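Local coordinates for peptide ABC transporter, peptide-binding protein (Thermus thermophilus, PDB 2D5W) that binds oligopeptides, here a pentapeptide, and probably hands them to a membrane ABC transporter for uptake, at residues P299-E304 / A357-L362; L348-H353 / L547-N552; F363-K368 / L530-Q535. One frame throughout, in Å; residues are numbered along the deposited sequence.

Contact 1. Residues P299-E304 / A357-L362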
loop_
_atom_site.group_PDB
_atom_site.type_symbol
_atom_site.label_atom_id
_atom_site.label_comp_id
_atom_site.label_asym_id
_atom_site.label_seq_id
_atom_site.Cartn_x
_atom_site.Cartn_y
_atom_site.Cartn_z
ATOM N N PRO A 299 13.957 6.792 -4.551
ATOM C CA PRO A 299 13.946 5.800 -3.476
ATOM C C PRO A 299 12.713 5.999 -2.600
ATOM O O PRO A 299 12.231 7.117 -2.436
ATOM C CB PRO A 299 15.241 6.094 -2.724
ATOM C CG PRO A 299 16.142 6.589 -3.806
ATOM C CD PRO A 299 15.231 7.532 -4.560
ATOM N N GLY A 300 12.200 4.906 -2.055
ATOM C CA GLY A 300 11.034 4.991 -1.199
ATOM C C GLY A 300 10.991 3.787 -0.287
ATOM O O GLY A 300 11.902 2.961 -0.301
ATOM N N ALA A 301 9.943 3.685 0.517
ATOM C CA ALA A 301 9.794 2.555 1.422
ATOM C C ALA A 301 8.998 1.515 0.645
ATOM O O ALA A 301 7.802 1.333 0.861
ATOM C CB ALA A 301 9.049 2.987 2.676
ATOM N N ILE A 302 9.689 0.845 -0.271
ATOM C CA ILE A 302 9.097 -0.164 -1.141
ATOM C C ILE A 302 9.864 -1.453 -0.887
ATOM O O ILE A 302 11.017 -1.604 -1.298
ATOM C CB ILE A 302 9.237 0.265 -2.611
ATOM C CG1 ILE A 302 8.722 1.700 -2.776
ATOM C CG2 ILE A 302 8.447 -0.683 -3.506
ATOM C CD1 ILE A 302 9.196 2.386 -4.041
ATOM N N TRP A 303 9.201 -2.390 -0.225
ATOM C CA TRP A 303 9.835 -3.633 0.177
ATOM C C TRP A 303 9.359 -4.874 -0.562
ATOM O O TRP A 303 8.269 -5.392 -0.292
ATOM C CB TRP A 303 9.638 -3.788 1.691
ATOM C CG TRP A 303 10.197 -5.032 2.296
ATOM C CD1 TRP A 303 11.496 -5.450 2.274
ATOM C CD2 TRP A 303 9.473 -6.005 3.053
ATOM N NE1 TRP A 303 11.626 -6.629 2.972
ATOM C CE2 TRP A 303 10.397 -6.990 3.462
ATOM C CE3 TRP A 303 8.130 -6.138 3.427
ATOM C CZ2 TRP A 303 10.020 -8.098 4.227
ATOM C CZ3 TRP A 303 7.756 -7.237 4.187
ATOM C CH2 TRP A 303 8.697 -8.203 4.579
ATOM N N GLU A 304 10.180 -5.337 -1.504
ATOM C CA GLU A 304 9.870 -6.544 -2.267
ATOM C C GLU A 304 10.155 -7.706 -1.317
ATOM O O GLU A 304 11.237 -7.793 -0.725
ATOM C CB GLU A 304 10.753 -6.638 -3.514
ATOM C CG GLU A 304 10.367 -7.774 -4.464
ATOM C CD GLU A 304 9.094 -7.511 -5.261
ATOM O OE1 GLU A 304 8.610 -8.461 -5.917
ATOM O OE2 GLU A 304 8.581 -6.370 -5.249
ATOM N N ALA A 357 12.443 -0.028 5.162
ATOM C CA ALA A 357 13.412 0.487 4.200
ATOM C C ALA A 357 14.350 1.531 4.799
ATOM O O ALA A 357 13.983 2.250 5.730
ATOM C CB ALA A 357 12.681 1.075 2.993
ATOM N N PRO A 358 15.579 1.625 4.265
ATOM C CA PRO A 358 16.583 2.582 4.742
ATOM C C PRO A 358 16.130 4.043 4.784
ATOM O O PRO A 358 16.635 4.821 5.594
ATOM C CB PRO A 358 17.748 2.364 3.782
ATOM C CG PRO A 358 17.654 0.900 3.490
ATOM C CD PRO A 358 16.168 0.700 3.278
ATOM N N VAL A 359 15.193 4.427 3.919
ATOM C CA VAL A 359 14.716 5.809 3.919
ATOM C C VAL A 359 14.057 6.161 5.249
ATOM O O VAL A 359 13.931 7.335 5.592
ATOM C CB VAL A 359 13.714 6.091 2.770
ATOM C CG1 VAL A 359 14.420 5.992 1.426
ATOM C CG2 VAL A 359 12.549 5.126 2.835
ATOM N N ASN A 360 13.629 5.145 5.995
ATOM C CA ASN A 360 13.023 5.371 7.304
ATOM C C ASN A 360 14.134 5.195 8.347
ATOM O O ASN A 360 14.791 4.158 8.384
ATOM C CB ASN A 360 11.904 4.359 7.566
ATOM C CG ASN A 360 11.114 4.681 8.819
ATOM O OD1 ASN A 360 11.687 4.937 9.878
ATOM N ND2 ASN A 360 9.793 4.665 8.709
ATOM N N PRO A 361 14.358 6.204 9.207
ATOM C CA PRO A 361 15.411 6.099 10.226
ATOM C C PRO A 361 15.296 4.914 11.186
ATOM O O PRO A 361 16.251 4.598 11.897
ATOM C CB PRO A 361 15.338 7.448 10.945
ATOM C CG PRO A 361 13.913 7.847 10.781
ATOM C CD PRO A 361 13.624 7.474 9.343
ATOM N N LEU A 362 14.139 4.261 11.213
ATOM C CA LEU A 362 13.951 3.105 12.085
ATOM C C LEU A 362 14.671 1.863 11.548
ATOM O O LEU A 362 14.842 0.883 12.266
ATOM C CB LEU A 362 12.458 2.803 12.249
ATOM C CG LEU A 362 11.638 3.883 12.959
ATOM C CD1 LEU A 362 10.160 3.533 12.871
ATOM C CD2 LEU A 362 12.082 4.005 14.415
#
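Val359 lies against Pro299, Gly300 and Ala301, its two methyls dividing the work. Its CB carries them apart: CG1 is anti to the carbonyl carbon (chi1 -67°) and reaches Pro299, where CB is 4.2 Å away. CG2, left in the crowded position between backbone N and carbonyl carbon, rests on the peptide link itself, 3.7 Å from Gly300 C, and also touches the Ala301 methyl. Beside it Ala357 CB presses on Ala301 CA at 3.6 Å, the two alanine methyls lying 4.1 Å apart. The bend that receives these groups is an inverse gamma turn centred on Ala301, with a weak bond from Ile302 N to Gly300 O; here strand 293-308 turns a corner. On the other side, a type I turn from Ala357 to Asn360, closed by Asn360 N to Ala357 O at 2.9 Å, brings the Ala357 and Val359 side chains to bear on the same bend. An Asx turn follows, Asn360 OD1 accepting from Leu362 N at 2.9 Å. Tyr568 packs on Ala301, Val359 and Asn360, while Ile302 packs on a basic side chain of the bound peptide. Between the two segments the contact is wholly van der Waals, small methyls against backbone, so fit of shape holds the loop to the strand corner; turn bonds shape each segment from within, and other backbone bonds of 299-304 reach strands 463-469 and 544-557.

Contact 2. Residues L348-H353 / L547-N552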
loop_
_atom_site.group_PDB
_atom_site.type_symbol
_atom_site.label_atom_id
_atom_site.label_comp_id
_atom_site.label_asym_id
_atom_site.label_seq_id
_atom_site.Cartn_x
_atom_site.Cartn_y
_atom_site.Cartn_z
ATOM N N LEU A 348 21.939 -1.961 -7.558
ATOM C CA LEU A 348 21.391 -0.657 -7.201
ATOM C C LEU A 348 20.136 -0.712 -6.325
ATOM O O LEU A 348 19.779 0.275 -5.682
ATOM C CB LEU A 348 21.172 0.170 -8.469
ATOM C CG LEU A 348 22.500 0.455 -9.189
ATOM C CD1 LEU A 348 22.238 1.178 -10.500
ATOM C CD2 LEU A 348 23.413 1.284 -8.290
ATOM N N GLN A 349 19.458 -1.857 -6.322
ATOM C CA GLN A 349 18.310 -2.082 -5.439
ATOM C C GLN A 349 18.913 -3.182 -4.574
ATOM O O GLN A 349 19.041 -4.329 -5.004
ATOM C CB GLN A 349 17.078 -2.557 -6.215
ATOM C CG GLN A 349 16.400 -1.406 -6.955
ATOM C CD GLN A 349 15.032 -1.746 -7.514
ATOM O OE1 GLN A 349 14.113 -0.926 -7.468
ATOM N NE2 GLN A 349 14.891 -2.949 -8.065
ATOM N N PRO A 350 19.317 -2.833 -3.344
ATOM C CA PRO A 350 19.941 -3.764 -2.403
ATOM C C PRO A 350 19.089 -4.830 -1.753
ATOM O O PRO A 350 17.900 -4.638 -1.513
ATOM C CB PRO A 350 20.542 -2.830 -1.365
ATOM C CG PRO A 350 19.474 -1.784 -1.251
ATOM C CD PRO A 350 19.110 -1.517 -2.705
ATOM N N VAL A 351 19.729 -5.954 -1.453
ATOM C CA VAL A 351 19.066 -7.047 -0.771
ATOM C C VAL A 351 18.586 -6.499 0.571
ATOM O O VAL A 351 19.300 -5.734 1.232
ATOM C CB VAL A 351 20.046 -8.215 -0.526
ATOM C CG1 VAL A 351 19.386 -9.278 0.338
ATOM C CG2 VAL A 351 20.484 -8.811 -1.857
ATOM N N ALA A 352 17.372 -6.881 0.950
ATOM C CA ALA A 352 16.763 -6.457 2.204
ATOM C C ALA A 352 16.828 -7.601 3.209
ATOM O O ALA A 352 16.682 -8.769 2.836
ATOM C CB ALA A 352 15.315 -6.061 1.965
ATOM N N HIS A 353 17.030 -7.255 4.480
ATOM C CA HIS A 353 17.120 -8.243 5.555
ATOM C C HIS A 353 16.080 -7.975 6.637
ATOM O O HIS A 353 15.949 -8.740 7.595
ATOM C CB HIS A 353 18.518 -8.207 6.168
ATOM C CG HIS A 353 19.610 -8.413 5.168
ATOM N ND1 HIS A 353 19.851 -9.632 4.572
ATOM C CD2 HIS A 353 20.497 -7.547 4.626
ATOM C CE1 HIS A 353 20.840 -9.506 3.704
ATOM N NE2 HIS A 353 21.248 -8.250 3.717
ATOM N N LEU A 547 13.323 -9.587 0.249
ATOM C CA LEU A 547 14.087 -9.729 -0.987
ATOM C C LEU A 547 14.975 -8.510 -1.243
ATOM O O LEU A 547 16.195 -8.602 -1.127
ATOM C CB LEU A 547 13.156 -9.991 -2.180
ATOM C CG LEU A 547 12.389 -11.323 -2.134
ATOM C CD1 LEU A 547 11.608 -11.501 -3.428
ATOM C CD2 LEU A 547 13.357 -12.490 -1.935
ATOM N N TYR A 548 14.379 -7.370 -1.581
ATOM C CA TYR A 548 15.160 -6.161 -1.825
ATOM C C TYR A 548 14.333 -4.891 -1.678
ATOM O O TYR A 548 13.102 -4.931 -1.722
ATOM C CB TYR A 548 15.816 -6.202 -3.220
ATOM C CG TYR A 548 14.885 -6.491 -4.383
ATOM C CD1 TYR A 548 14.659 -7.798 -4.822
ATOM C CD2 TYR A 548 14.248 -5.452 -5.061
ATOM C CE1 TYR A 548 13.821 -8.056 -5.914
ATOM C CE2 TYR A 548 13.412 -5.702 -6.146
ATOM C CZ TYR A 548 13.203 -6.999 -6.568
ATOM O OH TYR A 548 12.377 -7.226 -7.647
ATOM N N PHE A 549 15.019 -3.768 -1.482
ATOM C CA PHE A 549 14.362 -2.469 -1.349
ATOM C C PHE A 549 14.389 -1.810 -2.723
ATOM O O PHE A 549 15.422 -1.784 -3.391
ATOM C CB PHE A 549 15.088 -1.592 -0.326
ATOM C CG PHE A 549 15.036 -2.128 1.079
ATOM C CD1 PHE A 549 13.819 -2.303 1.727
ATOM C CD2 PHE A 549 16.209 -2.438 1.758
ATOM C CE1 PHE A 549 13.773 -2.783 3.038
ATOM C CE2 PHE A 549 16.171 -2.916 3.065
ATOM C CZ PHE A 549 14.954 -3.087 3.704
ATOM N N ARG A 550 13.250 -1.268 -3.130
ATOM C CA ARG A 550 13.107 -0.665 -4.449
ATOM C C ARG A 550 13.090 0.848 -4.532
ATOM O O ARG A 550 12.837 1.546 -3.553
ATOM C CB ARG A 550 11.821 -1.187 -5.095
ATOM C CG ARG A 550 11.848 -2.671 -5.383
ATOM C CD ARG A 550 10.477 -3.222 -5.730
ATOM N NE ARG A 550 9.853 -2.524 -6.850
ATOM C CZ ARG A 550 8.699 -2.893 -7.391
ATOM N NH1 ARG A 550 8.189 -2.211 -8.409
ATOM N NH2 ARG A 550 8.052 -3.949 -6.911
ATOM N N ALA A 551 13.372 1.329 -5.738
ATOM C CA ALA A 551 13.329 2.745 -6.079
ATOM C C ALA A 551 12.431 2.751 -7.314
ATOM O O ALA A 551 12.578 1.898 -8.195
ATOM C CB ALA A 551 14.715 3.270 -6.428
ATOM N N ASN A 552 11.490 3.688 -7.373
ATOM C CA ASN A 552 10.575 3.764 -8.507
ATOM C C ASN A 552 11.133 4.579 -9.661
ATOM O O ASN A 552 11.613 5.697 -9.469
ATOM C CB ASN A 552 9.240 4.411 -8.113
ATOM C CG ASN A 552 8.410 3.554 -7.178
ATOM O OD1 ASN A 552 8.395 2.330 -7.282
ATOM N ND2 ASN A 552 7.686 4.204 -6.273
#
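One face of the Phe549 ring carries the Ala352 methyl, a CH-pi contact with CB 3.5 Å from the ring centroid and 15° off the normal. The Phe549 ring also meets Trp303, and Pro358 touches it. The Tyr548 ring receives the Gln349 amide obliquely, NE2 lying 3.7 Å from CE2 with the two planes 38° apart, and it meets the ring of Phe345 as well. Gln349 runs extended beyond CG (chi2 -169°) across the strand, its CB close to Phe549 O, and OE1 accepts from Ala551 N at 2.9 Å. Two backbone bonds flank Val351, which forms a single bridge with Tyr548: Phe549 N gives to Pro350 O at 3.0 Å, and Ala352 N to Leu547 O at 2.9 Å. In this second bond the donor stands well above the carbonyl plane, and Val351 CA adds a CH-O contact to the same oxygen. Leu547 and Tyr548 form a classic beta bulge in strand 544-557, both facing Glu304 of strand 293-308, and Arg550 turns away from the loop to a salt bridge with Glu304. The loop thus lines one edge of strand 544-557 without becoming a regular strand: backbone carbonyl and N-H pair at Pro350 and Ala352, and at Gln349 a side-chain amide oxygen takes over the acceptor's part for a buried strand N-H.

Contact 3. Residues F363-K368 / L530-Q535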
loop_
_atom_site.group_PDB
_atom_site.type_symbol
_atom_site.label_atom_id
_atom_site.label_comp_id
_atom_site.label_asym_id
_atom_site.label_seq_id
_atom_site.Cartn_x
_atom_site.Cartn_y
_atom_site.Cartn_z
ATOM N N PHE A 363 15.077 1.911 10.283
ATOM C CA PHE A 363 15.786 0.810 9.631
ATOM C C PHE A 363 16.964 0.305 10.468
ATOM O O PHE A 363 17.791 1.092 10.923
ATOM C CB PHE A 363 16.287 1.286 8.261
ATOM C CG PHE A 363 17.319 0.387 7.630
ATOM C CD1 PHE A 363 16.976 -0.867 7.131
ATOM C CD2 PHE A 363 18.639 0.817 7.508
ATOM C CE1 PHE A 363 17.935 -1.675 6.517
ATOM C CE2 PHE A 363 19.599 0.018 6.898
ATOM C CZ PHE A 363 19.247 -1.229 6.401
ATOM N N ASN A 364 17.035 -1.010 10.667
ATOM C CA ASN A 364 18.130 -1.615 11.429
ATOM C C ASN A 364 19.038 -2.390 10.473
ATOM O O ASN A 364 18.659 -3.436 9.957
ATOM C CB ASN A 364 17.591 -2.572 12.495
ATOM C CG ASN A 364 18.693 -3.138 13.379
ATOM O OD1 ASN A 364 19.880 -2.969 13.091
ATOM N ND2 ASN A 364 18.306 -3.816 14.451
ATOM N N PRO A 365 20.257 -1.886 10.232
ATOM C CA PRO A 365 21.204 -2.547 9.327
ATOM C C PRO A 365 21.959 -3.721 9.945
ATOM O O PRO A 365 22.704 -4.412 9.251
ATOM C CB PRO A 365 22.152 -1.415 8.959
ATOM C CG PRO A 365 22.257 -0.670 10.255
ATOM C CD PRO A 365 20.809 -0.608 10.723
ATOM N N ASN A 366 21.741 -3.960 11.235
ATOM C CA ASN A 366 22.469 -5.003 11.953
ATOM C C ASN A 366 21.788 -6.346 12.207
ATOM O O ASN A 366 22.353 -7.191 12.903
ATOM C CB ASN A 366 22.931 -4.431 13.297
ATOM C CG ASN A 366 23.675 -3.119 13.146
ATOM O OD1 ASN A 366 23.534 -2.217 13.972
ATOM N ND2 ASN A 366 24.477 -3.007 12.095
ATOM N N VAL A 367 20.598 -6.566 11.657
ATOM C CA VAL A 367 19.909 -7.832 11.895
ATOM C C VAL A 367 20.591 -9.018 11.219
ATOM O O VAL A 367 21.412 -8.852 10.316
ATOM C CB VAL A 367 18.432 -7.777 11.426
ATOM C CG1 VAL A 367 17.733 -6.587 12.059
ATOM C CG2 VAL A 367 18.362 -7.714 9.904
ATOM N N LYS A 368 20.237 -10.215 11.672
ATOM C CA LYS A 368 20.785 -11.455 11.134
ATOM C C LYS A 368 20.551 -11.543 9.626
ATOM O O LYS A 368 19.457 -11.247 9.141
ATOM C CB LYS A 368 20.124 -12.641 11.839
ATOM C CG LYS A 368 20.573 -14.013 11.370
ATOM C CD LYS A 368 19.880 -15.094 12.188
ATOM C CE LYS A 368 20.268 -16.485 11.726
ATOM N NZ LYS A 368 19.598 -17.527 12.551
ATOM N N LEU A 530 13.738 0.397 20.309
ATOM C CA LEU A 530 12.707 -0.626 20.413
ATOM C C LEU A 530 12.442 -1.285 19.064
ATOM O O LEU A 530 12.327 -2.506 18.977
ATOM C CB LEU A 530 11.423 -0.016 20.982
ATOM C CG LEU A 530 11.556 0.450 22.436
ATOM C CD1 LEU A 530 10.361 1.305 22.827
ATOM C CD2 LEU A 530 11.680 -0.758 23.348
ATOM N N PHE A 531 12.347 -0.480 18.009
ATOM C CA PHE A 531 12.118 -1.029 16.678
ATOM C C PHE A 531 13.307 -1.876 16.220
ATOM O O PHE A 531 13.135 -2.845 15.479
ATOM C CB PHE A 531 11.853 0.095 15.676
ATOM C CG PHE A 531 10.393 0.396 15.474
ATOM C CD1 PHE A 531 9.600 -0.437 14.686
ATOM C CD2 PHE A 531 9.809 1.509 16.072
ATOM C CE1 PHE A 531 8.247 -0.164 14.496
ATOM C CE2 PHE A 531 8.453 1.790 15.887
ATOM C CZ PHE A 531 7.673 0.951 15.097
ATOM N N TRP A 532 14.512 -1.516 16.657
ATOM C CA TRP A 532 15.694 -2.283 16.278
ATOM C C TRP A 532 15.641 -3.661 16.919
ATOM O O TRP A 532 15.972 -4.662 16.283
ATOM C CB TRP A 532 16.970 -1.538 16.685
ATOM C CG TRP A 532 17.429 -0.562 15.639
ATOM C CD1 TRP A 532 16.641 0.122 14.753
ATOM C CD2 TRP A 532 18.777 -0.168 15.362
ATOM N NE1 TRP A 532 17.417 0.911 13.940
ATOM C CE2 TRP A 532 18.731 0.755 14.294
ATOM C CE3 TRP A 532 20.023 -0.505 15.911
ATOM C CZ2 TRP A 532 19.883 1.346 13.762
ATOM C CZ3 TRP A 532 21.169 0.083 15.381
ATOM C CH2 TRP A 532 21.089 0.997 14.317
ATOM N N ARG A 533 15.206 -3.720 18.173
ATOM C CA ARG A 533 15.098 -4.998 18.863
ATOM C C ARG A 533 14.015 -5.836 18.187
ATOM O O ARG A 533 14.172 -7.043 18.018
ATOM C CB ARG A 533 14.768 -4.781 20.344
ATOM C CG ARG A 533 15.625 -3.706 21.010
ATOM C CD ARG A 533 17.080 -3.785 20.561
ATOM N NE ARG A 533 17.768 -2.504 20.708
ATOM C CZ ARG A 533 18.965 -2.238 20.195
ATOM N NH1 ARG A 533 19.516 -1.044 20.379
ATOM N NH2 ARG A 533 19.611 -3.160 19.493
ATOM N N ALA A 534 12.921 -5.193 17.789
ATOM C CA ALA A 534 11.839 -5.902 17.115
ATOM C C ALA A 534 12.335 -6.494 15.794
ATOM O O ALA A 534 11.977 -7.617 15.434
ATOM C CB ALA A 534 10.666 -4.961 16.862
ATOM N N GLN A 535 13.161 -5.741 15.074
ATOM C CA GLN A 535 13.692 -6.221 13.800
ATOM C C GLN A 535 14.653 -7.395 13.987
ATOM O O GLN A 535 14.733 -8.274 13.131
ATOM C CB GLN A 535 14.372 -5.076 13.042
ATOM C CG GLN A 535 13.380 -4.047 12.501
ATOM C CD GLN A 535 14.056 -2.820 11.915
ATOM O OE1 GLN A 535 14.551 -2.835 10.786
ATOM N NE2 GLN A 535 14.091 -1.746 12.695
#
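Asn364 extends CG anti to its backbone N (chi1 -176°) and Trp532 holds CG beside its own N, which brings the two CG atoms together; chi2 of Asn364 (-10°) then turns the amide so that it lies flat on the indole, the planes only 10° apart. Asn364 CG sits over one face, offset toward the rim, and CB is 3.6 Å from the centroid of the five-membered ring, almost on its normal. The amide is fixed at both ends: ND2 gives an N-H to Trp532 O at 3.1 Å, that oxygen lying in the amide plane, and OD1 accepts from Asn366 N at 2.8 Å in an Asx turn. Farther along the indole, Pro365 CD comes to 3.7 Å from CZ2, and Asn366 OD1 approaches CZ3 with its amide at a right angle to the ring. An alanine in place of Trp532 would keep the carbonyl that holds ND2 but would probably open a gap beneath the Asn364 amide and leave Pro365 CD without the indole it packs on. One helical turn on, Gln535, extended beyond CG, brings OE1 to Asn364 N at 3.1 Å; Thr354 OG1 also bonds to OE1. Gln535 NE2 turns back to Phe531 O and also reaches Leu362 O. Phe531 O also takes the helical N-H of Gln535, the two donors coming from opposite faces of its plane. Val367 CG1 packs on Gln535 CB at 3.8 Å. The loop between helices 337-345 and 374-383 is in this way laid along helix 524-541, with Lys368 salt-bridged to Glu540 farther along it; Leu530 and Phe531 of the same helix turn to helix 509-518, and its chain runs on into strand 544-557.

All three contacts tie down one long loop, that between helices 337-345 and 374-383, at successive places. Contacts 1 and 2 are buried and reach neighbouring strands of one sheet, 293-308 and 544-557, which bond directly through Ile302 O and Arg550 N; contact 3, partly buried and farther from the chain's centre, fastens the loop to helix 524-541, which leads into strand 544-557. Chemistry changes with place: apolar fit at the strand corner, strand-like backbone bonding at the sheet edge, amide groups of loop and helix bonded and stacked on a tryptophan at the helix. Pro358 of contact 1 packs on Phe363 of contact 3, whose ring also touches that of Phe549 in contact 2.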